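Oxidoreductase (Thermotoga maritima, PDB 1ZH8) binds NADP and probably catalyses NAD(P)-dependent oxidation or reduction of an alcohol or sugar-like substrate, as a Rossmann-fold member of the GFO/IDH/MocA family. Local coordinates at residues Ala147-Lys152 with Met207-Gly212. Sequence-based numbering, arbitrary orientation.
Sequences AFWKAK and MRLILG
L209 of helix 195-211 lays a methyl over the W149 indole of helix 146-156, where the two helices lie side by side on the large mixed sheet of the GFO/IDH/MocA C-terminal domain; the axes of their segments 147-152 and 207-211 approach to 8.5 Å and run roughly parallel, in the same N-to-C sense. L209 extends with CG anti to its backbone N (chi1 176°), which carries its two methyls across to W149 and F148. L209 CD1 sits over one face of the W149 indole, 3.9 Å from the centroid of its six-membered ring and 20° off the normal, a CH-pi contact displaced toward the rim; L209 CD2 rests against F148 CB. The indole is also held by a hydrogen bond from W149 NE1 to R143 O. On the sheet side, I210 CD1 lies 4.0 Å from A151 CB and approaches the F148 ring obliquely, while F260 of strand 259-264 touches both F148 and I210. K152, bent along its chain, crosses L209 at about a right angle, its CE 3.7 Å from L209 CD1, and its NZ also forms a salt bridge with E156. A methionine in place of K152 would probably cost E156 this salt bridge and L209 O its hydrogen bond from the lysine. That bond, K152 NZ to L209 O at 3.2 Å, meets the carbonyl nearly head-on with a C=O...N angle of 162°.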
loop_
_atom_site.group_PDB
_atom_site.type_symbol
_atom_site.label_atom_id
_atom_site.label_comp_id
_atom_site.label_asym_id
_atom_site.label_seq_id
_atom_site.Cartn_x
_atom_site.Cartn_y
_atom_site.Cartn_z
ATOM N N ALA A 147 12.404 7.574 -17.981
ATOM C CA ALA A 147 12.417 6.519 -16.972
ATOM C C ALA A 147 11.161 5.678 -17.040
ATOM O O ALA A 147 11.221 4.449 -16.876
ATOM C CB ALA A 147 12.565 7.106 -15.577
ATOM N N PHE A 148 10.025 6.337 -17.264
ATOM C CA PHE A 148 8.740 5.629 -17.329
ATOM C C PHE A 148 8.643 4.808 -18.618
ATOM O O PHE A 148 8.194 3.661 -18.586
ATOM C CB PHE A 148 7.536 6.581 -17.165
ATOM C CG PHE A 148 7.564 7.388 -15.888
ATOM C CD1 PHE A 148 7.976 6.815 -14.688
ATOM C CD2 PHE A 148 7.177 8.715 -15.886
ATOM C CE1 PHE A 148 8.002 7.546 -13.521
ATOM C CE2 PHE A 148 7.207 9.467 -14.705
ATOM C CZ PHE A 148 7.613 8.879 -13.529
ATOM N N TRP A 149 9.100 5.373 -19.732
ATOM C CA TRP A 149 9.169 4.602 -20.972
ATOM C C TRP A 149 10.058 3.372 -20.819
ATOM O O TRP A 149 9.657 2.275 -21.225
ATOM C CB TRP A 149 9.579 5.461 -22.175
ATOM C CG TRP A 149 8.421 6.280 -22.623
ATOM C CD1 TRP A 149 8.085 7.548 -22.193
ATOM C CD2 TRP A 149 7.382 5.878 -23.527
ATOM N NE1 TRP A 149 6.920 7.962 -22.791
ATOM C CE2 TRP A 149 6.466 6.965 -23.618
ATOM C CE3 TRP A 149 7.144 4.719 -24.285
ATOM C CZ2 TRP A 149 5.338 6.925 -24.446
ATOM C CZ3 TRP A 149 6.022 4.675 -25.105
ATOM C CH2 TRP A 149 5.129 5.777 -25.181
ATOM N N LYS A 150 11.229 3.534 -20.198
ATOM C CA LYS A 150 12.140 2.404 -20.015
ATOM C C LYS A 150 11.528 1.316 -19.100
ATOM O O LYS A 150 11.675 0.116 -19.357
ATOM C CB LYS A 150 13.525 2.850 -19.529
ATOM C CG LYS A 150 14.613 1.758 -19.647
ATOM N N ALA A 151 10.830 1.737 -18.051
ATOM C CA ALA A 151 10.117 0.783 -17.215
ATOM C C ALA A 151 9.076 0.054 -18.056
ATOM O O ALA A 151 8.946 -1.161 -17.950
ATOM C CB ALA A 151 9.472 1.479 -16.041
ATOM N N LYS A 152 8.365 0.804 -18.903
ATOM C CA LYS A 152 7.325 0.259 -19.767
ATOM C C LYS A 152 7.894 -0.835 -20.641
ATOM O O LYS A 152 7.341 -1.930 -20.697
ATOM C CB LYS A 152 6.729 1.352 -20.646
ATOM C CG LYS A 152 5.540 0.924 -21.478
ATOM C CD LYS A 152 5.490 1.720 -22.785
ATOM C CE LYS A 152 4.090 2.145 -23.209
ATOM N NZ LYS A 152 3.064 1.086 -23.045
HETATM N N MSE A 207 1.539 5.503 -14.133
HETATM C CA MSE A 207 1.097 4.130 -13.861
HETATM C C MSE A 207 0.364 3.549 -15.081
HETATM O O MSE A 207 0.537 2.363 -15.420
HETATM C CB MSE A 207 0.222 4.104 -12.616
HETATM C CG MSE A 207 0.992 4.551 -11.388
HETATM SE SE MSE A 207 -0.017 4.435 -9.729
HETATM C CE MSE A 207 -0.808 6.249 -9.666
ATOM N N ARG A 208 -0.436 4.384 -15.751
ATOM C CA ARG A 208 -1.151 3.922 -16.935
ATOM C C ARG A 208 -0.183 3.653 -18.092
ATOM O O ARG A 208 -0.386 2.726 -18.881
ATOM C CB ARG A 208 -2.269 4.891 -17.361
ATOM C CG ARG A 208 -3.385 5.094 -16.313
ATOM C CD ARG A 208 -4.438 6.124 -16.786
ATOM N NE ARG A 208 -4.871 5.872 -18.159
ATOM C CZ ARG A 208 -4.533 6.625 -19.207
ATOM N NH1 ARG A 208 -3.783 7.697 -19.038
ATOM N NH2 ARG A 208 -4.949 6.308 -20.430
ATOM N N LEU A 209 0.874 4.453 -18.191
ATOM C CA LEU A 209 1.829 4.251 -19.265
ATOM C C LEU A 209 2.537 2.900 -19.107
ATOM O O LEU A 209 2.724 2.148 -20.081
ATOM C CB LEU A 209 2.839 5.382 -19.277
ATOM C CG LEU A 209 4.001 5.309 -20.274
ATOM C CD1 LEU A 209 3.481 5.482 -21.699
ATOM C CD2 LEU A 209 5.035 6.378 -19.936
ATOM N N ILE A 210 2.909 2.588 -17.872
ATOM C CA ILE A 210 3.715 1.413 -17.606
ATOM C C ILE A 210 2.858 0.159 -17.556
ATOM O O ILE A 210 3.266 -0.873 -18.075
ATOM C CB ILE A 210 4.525 1.560 -16.304
ATOM C CG1 ILE A 210 5.516 2.725 -16.423
ATOM C CG2 ILE A 210 5.303 0.269 -16.007
ATOM C CD1 ILE A 210 5.974 3.269 -15.108
ATOM N N LEU A 211 1.658 0.259 -16.977
ATOM C CA LEU A 211 0.856 -0.943 -16.744
ATOM C C LEU A 211 -0.526 -1.012 -17.388
ATOM O O LEU A 211 -1.184 -2.058 -17.288
ATOM C CB LEU A 211 0.765 -1.247 -15.234
ATOM C CG LEU A 211 2.092 -1.647 -14.585
ATOM C CD1 LEU A 211 2.017 -1.542 -13.080
ATOM C CD2 LEU A 211 2.535 -3.031 -15.035
ATOM N N GLY A 212 -0.956 0.072 -18.043
ATOM C CA GLY A 212 -2.256 0.121 -18.730
ATOM C C GLY A 212 -3.366 0.653 -17.823
ATOM O O GLY A 212 -3.087 1.219 -16.752
#